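Local atomic coordinates of single domain haemoglobin (Campylobacter jejuni, PDB entry 2WY4), a protein that binds haem and is a single-domain bacterial globin that probably carries oxygen or turns over nitric oxide. Residues T24-K29 with K106-P111; Y28-N33 with G98-K103. All coordinates share one frame; numbering follows the deposited sequence.

Overall arrangement
Both contacts join the later part of helix 4-34, matching the B helix of the globin fold, to helix 94-109, matching G, and their centres lie about 8 Å apart. Interaction 1 is the surface contact, made by a polar pair and a leucine; interaction 2 is the buried crossing, made mainly by apolar side chains, with a lysine at its exposed edge. They meet directly where Asn107 ND2 sits 3.8 Å from Ile30 CD1, and again where Phe27 CD1 comes within 3.4 Å of Leu101 N. Tyr28, common to both first segments, points to the other side of helix 4-34, into the cyanide pocket, while the side chain of Met31 comes to about 5 Å from the haem.

Interaction 1 (T24-K29 with K106-P111). With CYN (cyanide ion), chain C.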
ATOM      1  N   THR A  24       2.415  -2.337  -8.589  1.00 11.51           N
ATOM      2  CA  THR A  24       2.570  -3.279  -7.511  1.00 11.51           C
ATOM      3  C   THR A  24       3.456  -4.453  -7.896  1.00 11.90           C
ATOM      4  O   THR A  24       4.115  -5.025  -7.051  1.00 12.11           O
ATOM      5  CB  THR A  24       1.258  -3.721  -6.909  1.00 11.40           C
ATOM      6  OG1 THR A  24       0.449  -4.307  -7.940  1.00 13.02           O
ATOM      7  CG2 THR A  24       0.494  -2.515  -6.391  1.00 11.82           C
ATOM      8  N   ASN A  25       3.486  -4.823  -9.166  1.00 13.55           N
ATOM      9  CA  ASN A  25       4.465  -5.812  -9.587  1.00 13.61           C
ATOM     10  C   ASN A  25       5.865  -5.313  -9.238  1.00 13.45           C
ATOM     11  O   ASN A  25       6.670  -6.062  -8.724  1.00 14.40           O
ATOM     12  CB  ASN A  25       4.385  -6.074 -11.083  1.00 14.67           C
ATOM     13  CG  ASN A  25       3.325  -7.024 -11.448  1.00 15.91           C
ATOM     14  OD1 ASN A  25       2.855  -7.806 -10.629  1.00 18.69           O
ATOM     15  ND2 ASN A  25       2.950  -6.972 -12.711  1.00 17.99           N
ATOM     16  N   GLU A  26       6.141  -4.040  -9.510  1.00 13.81           N
ATOM     17  CA  GLU A  26       7.444  -3.438  -9.193  1.00 14.23           C
ATOM     18  C   GLU A  26       7.680  -3.387  -7.679  1.00 12.65           C
ATOM     19  O   GLU A  26       8.753  -3.737  -7.214  1.00 13.49           O
ATOM     20  CB  GLU A  26       7.570  -2.065  -9.864  1.00 13.37           C
ATOM     21  CG  GLU A  26       8.888  -1.341  -9.579  1.00 14.72           C
ATOM     22  CD  GLU A  26      10.058  -1.880 -10.353  1.00 17.59           C
ATOM     23  OE1 GLU A  26       9.869  -2.726 -11.231  1.00 18.27           O
ATOM     24  OE2 GLU A  26      11.191  -1.404 -10.099  1.00 20.80           O
ATOM     25  N   PHE A  27       6.656  -3.032  -6.920  1.00 12.26           N
ATOM     26  CA  PHE A  27       6.741  -3.043  -5.466  1.00 12.23           C
ATOM     27  C   PHE A  27       7.142  -4.427  -4.947  1.00 11.91           C
ATOM     28  O   PHE A  27       8.070  -4.521  -4.131  1.00 13.49           O
ATOM     29  CB  PHE A  27       5.399  -2.635  -4.862  1.00 11.47           C
ATOM     30  CG  PHE A  27       5.232  -2.958  -3.407  1.00 12.30           C
ATOM     31  CD1 PHE A  27       5.736  -2.128  -2.426  1.00 12.45           C
ATOM     32  CD2 PHE A  27       4.539  -4.085  -3.024  1.00 12.20           C
ATOM     33  CE1 PHE A  27       5.539  -2.428  -1.149  1.00 12.66           C
ATOM     34  CE2 PHE A  27       4.330  -4.380  -1.735  1.00 12.33           C
ATOM     35  CZ  PHE A  27       4.886  -3.560  -0.774  1.00 11.97           C
ATOM     36  N   TYR A  28       6.478  -5.509  -5.389  1.00 12.69           N
ATOM     37  CA  TYR A  28       6.843  -6.818  -4.880  1.00 11.92           C
ATOM     38  C   TYR A  28       8.228  -7.259  -5.328  1.00 12.46           C
ATOM     39  O   TYR A  28       8.910  -7.934  -4.591  1.00 12.58           O
ATOM     40  CB  TYR A  28       5.798  -7.892  -5.261  1.00 11.34           C
ATOM     41  CG  TYR A  28       4.510  -7.733  -4.456  1.00 11.59           C
ATOM     42  CD1 TYR A  28       4.520  -7.901  -3.093  1.00 10.86           C
ATOM     43  CD2 TYR A  28       3.310  -7.402  -5.057  1.00 11.61           C
ATOM     44  CE1 TYR A  28       3.409  -7.735  -2.339  1.00 11.18           C
ATOM     45  CE2 TYR A  28       2.174  -7.251  -4.293  1.00 12.18           C
ATOM     46  CZ  TYR A  28       2.227  -7.388  -2.929  1.00 12.02           C
ATOM     47  OH  TYR A  28       1.080  -7.206  -2.181  1.00 11.78           O
ATOM     48  N   LYS A  29       8.629  -6.897  -6.541  1.00 14.03           N
ATOM     49  CA  LYS A  29      10.002  -7.168  -6.993  1.00 14.93           C
ATOM     50  C   LYS A  29      11.019  -6.530  -6.031  1.00 15.19           C
ATOM     51  O   LYS A  29      11.959  -7.181  -5.549  1.00 15.77           O
ATOM     52  CB  LYS A  29      10.217  -6.638  -8.407  1.00 16.48           C
ATOM     53  CG  LYS A  29      11.611  -6.876  -8.983  1.00 19.08           C
ATOM     54  CD  LYS A  29      11.765  -6.253 -10.372  1.00 22.99           C
ATOM     55  CE  LYS A  29      13.226  -6.231 -10.831  1.00 24.78           C
ATOM     56  NZ  LYS A  29      13.398  -6.067 -12.318  1.00 28.85           N
ATOM     57  N   LYS A 106       8.685   5.997  -7.726  1.00 15.15           N
ATOM     58  CA  LYS A 106       9.765   6.721  -8.376  1.00 16.35           C
ATOM     59  C   LYS A 106      10.179   6.025  -9.669  1.00 16.59           C
ATOM     60  O   LYS A 106      10.355   6.661 -10.678  1.00 17.41           O
ATOM     61  CB  LYS A 106      10.985   6.842  -7.455  1.00 17.10           C
ATOM     62  CG  LYS A 106      11.697   8.171  -7.536  1.00 23.78           C
ATOM     63  CD  LYS A 106      12.393   8.357  -8.838  1.00 28.10           C
ATOM     64  CE  LYS A 106      13.438   9.450  -8.725  1.00 29.41           C
ATOM     65  NZ  LYS A 106      14.136   9.365  -7.404  1.00 32.13           N
ATOM     66  N   ASN A 107      10.317   4.700  -9.624  1.00 16.85           N
ATOM     67  CA  ASN A 107      10.758   3.930 -10.802  1.00 17.04           C
ATOM     68  C   ASN A 107       9.795   3.974 -11.955  1.00 17.36           C
ATOM     69  O   ASN A 107      10.204   4.171 -13.104  1.00 17.67           O
ATOM     70  CB  ASN A 107      11.033   2.466 -10.471  1.00 17.53           C
ATOM     71  CG  ASN A 107      12.254   2.284  -9.592  1.00 17.50           C
ATOM     72  OD1 ASN A 107      13.080   3.214  -9.421  1.00 18.34           O
ATOM     73  ND2 ASN A 107      12.441   1.054  -9.108  1.00 19.90           N
ATOM     74  N   LEU A 108       8.511   3.764 -11.663  1.00 17.73           N
ATOM     75  CA  LEU A 108       7.553   3.621 -12.747  1.00 18.49           C
ATOM     76  C   LEU A 108       6.832   4.889 -13.133  1.00 18.86           C
ATOM     77  O   LEU A 108       6.530   5.084 -14.314  1.00 19.04           O
ATOM     78  CB  LEU A 108       6.512   2.525 -12.431  1.00 18.37           C
ATOM     79  CG  LEU A 108       6.920   1.065 -12.270  1.00 23.12           C
ATOM     80  CD1 LEU A 108       5.836   0.149 -12.771  1.00 22.78           C
ATOM     81  CD2 LEU A 108       8.214   0.730 -12.929  1.00 23.74           C
ATOM     82  N   LEU A 109       6.483   5.741 -12.165  1.00 20.19           N
ATOM     83  CA  LEU A 109       5.738   6.961 -12.477  1.00 21.33           C
ATOM     84  C   LEU A 109       6.652   8.125 -12.788  1.00 22.95           C
ATOM     85  O   LEU A 109       6.231   9.093 -13.400  1.00 23.18           O
ATOM     86  CB  LEU A 109       4.797   7.344 -11.325  1.00 21.38           C
ATOM     87  CG  LEU A 109       3.408   6.732 -11.325  1.00 21.87           C
ATOM     88  CD1 LEU A 109       3.534   5.268 -11.002  1.00 23.06           C
ATOM     89  CD2 LEU A 109       2.507   7.416 -10.317  1.00 21.53           C
ATOM     90  N   ASN A 110       7.901   8.025 -12.328  1.00 24.14           N
ATOM     91  CA  ASN A 110       8.890   9.091 -12.487  1.00 25.16           C
ATOM     92  C   ASN A 110       8.247  10.452 -12.217  1.00 24.15           C
ATOM     93  O   ASN A 110       8.274  11.361 -13.050  1.00 24.95           O
ATOM     94  CB  ASN A 110       9.526   9.025 -13.879  1.00 26.72           C
ATOM     95  CG  ASN A 110      10.881   9.710 -13.945  1.00 30.77           C
ATOM     96  OD1 ASN A 110      11.687   9.444 -14.856  1.00 35.39           O
ATOM     97  ND2 ASN A 110      11.138  10.598 -13.000  1.00 33.57           N
ATOM     98  N   PRO A 111       7.658  10.592 -11.036  1.00 22.87           N
ATOM     99  CA  PRO A 111       6.933  11.811 -10.685  1.00 22.27           C
ATOM    100  C   PRO A 111       7.821  12.986 -10.292  1.00 20.68           C
ATOM    101  O   PRO A 111       9.028  12.834 -10.060  1.00 20.92           O
ATOM    102  CB  PRO A 111       6.112  11.390  -9.474  1.00 23.26           C
ATOM    103  CG  PRO A 111       6.327   9.979  -9.311  1.00 23.77           C
ATOM    104  CD  PRO A 111       7.670   9.643  -9.918  1.00 22.61           C
TER
HETATM  105  C   CYN C 151       0.393  -6.390   1.232  1.00 11.63           C
HETATM  106  N   CYN C 151       0.925  -6.457   0.220  1.00 14.14           N
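Glu26 and Asn107 meet at the solvent-facing margin of the interface between the B and G helices of the globin fold, away from the haem sites. The amide of Asn107 donates through ND2 to Glu26 OE2 over 2.9 Å, with an N-H...O angle of 151°, so the bond is moderately bent. It reaches the carboxylate oxygen on its anti side, somewhat out of the carboxylate plane, and the two flat groups are turned 73° apart. Glu26 gets there with its first torsion extended and a bend at chi2 (76°), which brings OE2 round to the amide of Asn107. A glutamate suits the place because its aliphatic part serves as well as its charge: CG lies 4.0 Å from Leu108 CD2, and CB is equally far from Leu108 CD1, so each methyl of the leucine fork lies against one methylene. Glu26 also touches Ala104, one turn before Leu108 on helix 94-109, while Asn107 leans on Ile30.

Farther along the chain, Asn110 is the first residue to leave helical geometry, and it does so with positive phi, a conformation asparagine tolerates better than most side chains.

The opposite flank of segment 24-29 serves the ligand pocket. There the Tyr28 hydroxyl donates to the nitrogen of cyanide, OH to N 2.5 Å, and the ligand lies at the edge of the ring, near its plane. Gln52 NE2 is hydrogen-bonded to the same hydroxyl, and Gln52 and Phe42 complete the cyanide pocket. Phe27 turns its edge onto the tyrosine, with CD2 3.7 Å above the Tyr28 ring plane and over its centre. Thr24, buried one turn earlier, ties its OG1 to the carbonyl oxygen of Pro53 in the neighbouring helix 51-65.

Interaction 2 (Y28-N33 with G98-K103); sequences YKIMFN and GACLLK. With CYN (cyanide ion), chain C.
Cys100 holds SG anti to its carbonyl carbon (chi1 -65°), and Ile30, with a chi1 of -70° for CG1, swings the other branch, CG2, opposite its backbone N; these two torsions bring sulfur and methyl together, SG to CG2 3.8 Å. Cys100 SG also lies close against the facing helix, 3.6 Å from Met31 CA and 3.7 Å from Met31 CB. A residue as slim as cysteine suits this position, since the CA atoms of Met31 and Cys100 are only 5.7 Å apart.

Around that pair the B and G helices of the globin fold make their close crossing, with local axes 8.8 Å apart and running at 139° to each other. On the outer side the aliphatic chain of Lys103 passes over Ile30, its CG 3.8 Å from Ile30 CD1; the still closer approaches modelled at CE are doubtful. The lysine chain continues across Ile30, and its NZ forms a long, weak ion pair with Asp34. Met31 touches Cys100 through CB and CG, but its long flexible chain leads off toward the haem, meeting Val38, Phe42 and Val97.

No hydrogen bond links these two segments, which suggests that this part of the interface relies on shape and the hydrophobic effect, with the thiol acting as an apolar filler.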
ATOM      1  N   TYR A  28       6.478  -5.509  -5.389  1.00 12.69           N
ATOM      2  CA  TYR A  28       6.843  -6.818  -4.880  1.00 11.92           C
ATOM      3  C   TYR A  28       8.228  -7.259  -5.328  1.00 12.46           C
ATOM      4  O   TYR A  28       8.910  -7.934  -4.591  1.00 12.58           O
ATOM      5  CB  TYR A  28       5.798  -7.892  -5.261  1.00 11.34           C
ATOM      6  CG  TYR A  28       4.510  -7.733  -4.456  1.00 11.59           C
ATOM      7  CD1 TYR A  28       4.520  -7.901  -3.093  1.00 10.86           C
ATOM      8  CD2 TYR A  28       3.310  -7.402  -5.057  1.00 11.61           C
ATOM      9  CE1 TYR A  28       3.409  -7.735  -2.339  1.00 11.18           C
ATOM     10  CE2 TYR A  28       2.174  -7.251  -4.293  1.00 12.18           C
ATOM     11  CZ  TYR A  28       2.227  -7.388  -2.929  1.00 12.02           C
ATOM     12  OH  TYR A  28       1.080  -7.206  -2.181  1.00 11.78           O
ATOM     13  N   LYS A  29       8.629  -6.897  -6.541  1.00 14.03           N
ATOM     14  CA  LYS A  29      10.002  -7.168  -6.993  1.00 14.93           C
ATOM     15  C   LYS A  29      11.019  -6.530  -6.031  1.00 15.19           C
ATOM     16  O   LYS A  29      11.959  -7.181  -5.549  1.00 15.77           O
ATOM     17  CB  LYS A  29      10.217  -6.638  -8.407  1.00 16.48           C
ATOM     18  CG  LYS A  29      11.611  -6.876  -8.983  1.00 19.08           C
ATOM     19  CD  LYS A  29      11.765  -6.253 -10.372  1.00 22.99           C
ATOM     20  CE  LYS A  29      13.226  -6.231 -10.831  1.00 24.78           C
ATOM     21  NZ  LYS A  29      13.398  -6.067 -12.318  1.00 28.85           N
ATOM     22  N   ILE A  30      10.823  -5.255  -5.750  1.00 15.00           N
ATOM     23  CA  ILE A  30      11.730  -4.523  -4.852  1.00 15.20           C
ATOM     24  C   ILE A  30      11.706  -5.132  -3.454  1.00 14.82           C
ATOM     25  O   ILE A  30      12.740  -5.413  -2.876  1.00 15.31           O
ATOM     26  CB  ILE A  30      11.360  -3.037  -4.801  1.00 14.98           C
ATOM     27  CG1 ILE A  30      11.693  -2.343  -6.120  1.00 15.19           C
ATOM     28  CG2 ILE A  30      12.085  -2.358  -3.646  1.00 15.13           C
ATOM     29  CD1 ILE A  30      10.978  -1.050  -6.330  1.00 15.25           C
ATOM     30  N   MET A  31      10.521  -5.349  -2.915  1.00 13.96           N
ATOM     31  CA  MET A  31      10.440  -5.830  -1.570  1.00 13.53           C
ATOM     32  C   MET A  31      11.014  -7.223  -1.397  1.00 14.49           C
ATOM     33  O   MET A  31      11.731  -7.475  -0.449  1.00 14.50           O
ATOM     34  CB  MET A  31       9.042  -5.759  -0.996  1.00 13.88           C
ATOM     35  CG  MET A  31       8.986  -6.102   0.481  1.00 15.62           C
ATOM     36  SD  MET A  31       7.409  -5.691   1.257  1.00 15.51           S
ATOM     37  CE  MET A  31       6.312  -6.796   0.384  1.00 15.37           C
ATOM     38  N   PHE A  32      10.708  -8.138  -2.322  1.00 14.16           N
ATOM     39  CA  PHE A  32      11.227  -9.495  -2.204  1.00 14.86           C
ATOM     40  C   PHE A  32      12.738  -9.533  -2.408  1.00 15.31           C
ATOM     41  O   PHE A  32      13.423 -10.372  -1.827  1.00 17.08           O
ATOM     42  CB  PHE A  32      10.501 -10.450  -3.141  1.00 15.13           C
ATOM     43  CG  PHE A  32       9.043 -10.627  -2.808  1.00 15.06           C
ATOM     44  CD1 PHE A  32       8.550 -10.325  -1.531  1.00 16.03           C
ATOM     45  CD2 PHE A  32       8.172 -11.085  -3.764  1.00 15.22           C
ATOM     46  CE1 PHE A  32       7.205 -10.494  -1.228  1.00 15.20           C
ATOM     47  CE2 PHE A  32       6.826 -11.257  -3.448  1.00 16.31           C
ATOM     48  CZ  PHE A  32       6.352 -10.945  -2.208  1.00 15.09           C
ATOM     49  N   ASN A  33      13.259  -8.621  -3.207  1.00 16.20           N
ATOM     50  CA  ASN A  33      14.714  -8.536  -3.413  1.00 17.25           C
ATOM     51  C   ASN A  33      15.450  -7.950  -2.238  1.00 17.77           C
ATOM     52  O   ASN A  33      16.536  -8.438  -1.880  1.00 19.30           O
ATOM     53  CB  ASN A  33      15.041  -7.637  -4.595  1.00 17.30           C
ATOM     54  CG  ASN A  33      16.528  -7.593  -4.875  1.00 19.96           C
ATOM     55  OD1 ASN A  33      17.074  -8.549  -5.396  1.00 23.82           O
ATOM     56  ND2 ASN A  33      17.203  -6.526  -4.437  1.00 23.79           N
ATOM     57  N   GLY A  98       6.544   0.997   2.970  1.00 13.24           N
ATOM     58  CA  GLY A  98       6.572   2.362   2.479  1.00 14.24           C
ATOM     59  C   GLY A  98       7.816   2.645   1.636  1.00 13.82           C
ATOM     60  O   GLY A  98       7.740   3.310   0.617  1.00 14.21           O
ATOM     61  N   ALA A  99       8.967   2.176   2.096  1.00 14.36           N
ATOM     62  CA  ALA A  99      10.186   2.410   1.349  1.00 13.23           C
ATOM     63  C   ALA A  99      10.108   1.748  -0.034  1.00 12.68           C
ATOM     64  O   ALA A  99      10.460   2.360  -1.043  1.00 13.86           O
ATOM     65  CB  ALA A  99      11.390   1.914   2.129  1.00 12.91           C
ATOM     66  N   CYS A 100       9.579   0.526  -0.083  1.00 13.16           N
ATOM     67  CA  CYS A 100       9.523  -0.188  -1.342  1.00 13.86           C
ATOM     68  C   CYS A 100       8.447   0.406  -2.261  1.00 12.96           C
ATOM     69  O   CYS A 100       8.644   0.505  -3.461  1.00 14.27           O
ATOM     70  CB  CYS A 100       9.224  -1.658  -1.102  1.00 13.15           C
ATOM     71  SG  CYS A 100      10.531  -2.510  -0.203  1.00 15.32           S
ATOM     72  N   LEU A 101       7.325   0.814  -1.687  1.00 12.24           N
ATOM     73  CA  LEU A 101       6.285   1.430  -2.491  1.00 13.89           C
ATOM     74  C   LEU A 101       6.740   2.768  -3.075  1.00 13.44           C
ATOM     75  O   LEU A 101       6.529   3.051  -4.254  1.00 13.01           O
ATOM     76  CB  LEU A 101       5.008   1.650  -1.689  1.00 14.08           C
ATOM     77  CG  LEU A 101       3.843   2.276  -2.455  1.00 15.99           C
ATOM     78  CD1 LEU A 101       3.387   1.356  -3.599  1.00 16.39           C
ATOM     79  CD2 LEU A 101       2.716   2.585  -1.506  1.00 17.70           C
ATOM     80  N   LEU A 102       7.370   3.609  -2.264  1.00 14.32           N
ATOM     81  CA  LEU A 102       7.846   4.884  -2.770  1.00 13.12           C
ATOM     82  C   LEU A 102       8.900   4.704  -3.858  1.00 12.74           C
ATOM     83  O   LEU A 102       8.930   5.458  -4.850  1.00 13.67           O
ATOM     84  CB  LEU A 102       8.353   5.804  -1.639  1.00 13.85           C
ATOM     85  CG  LEU A 102       7.225   6.726  -1.111  1.00 17.60           C
ATOM     86  CD1 LEU A 102       6.939   7.868  -2.070  1.00 20.15           C
ATOM     87  CD2 LEU A 102       5.913   5.977  -0.802  1.00 20.42           C
ATOM     88  N   LYS A 103       9.750   3.702  -3.705  1.00 13.20           N
ATOM     89  CA  LYS A 103      10.718   3.419  -4.734  1.00 12.82           C
ATOM     90  C   LYS A 103      10.049   2.949  -6.031  1.00 13.46           C
ATOM     91  O   LYS A 103      10.442   3.344  -7.107  1.00 14.00           O
ATOM     92  CB  LYS A 103      11.765   2.410  -4.244  1.00 13.54           C
ATOM     93  CG  LYS A 103      12.774   2.097  -5.294  1.00 16.04           C
ATOM     94  CD  LYS A 103      13.985   1.403  -4.733  1.00 23.84           C
ATOM     95  CE  LYS A 103      13.865  -0.091  -4.720  1.00 26.93           C
ATOM     96  NZ  LYS A 103      15.218  -0.715  -4.910  1.00 25.70           N
TER
HETATM   97  C   CYN C 151       0.393  -6.390   1.232  1.00 11.63           C
HETATM   98  N   CYN C 151       0.925  -6.457   0.220  1.00 14.14           N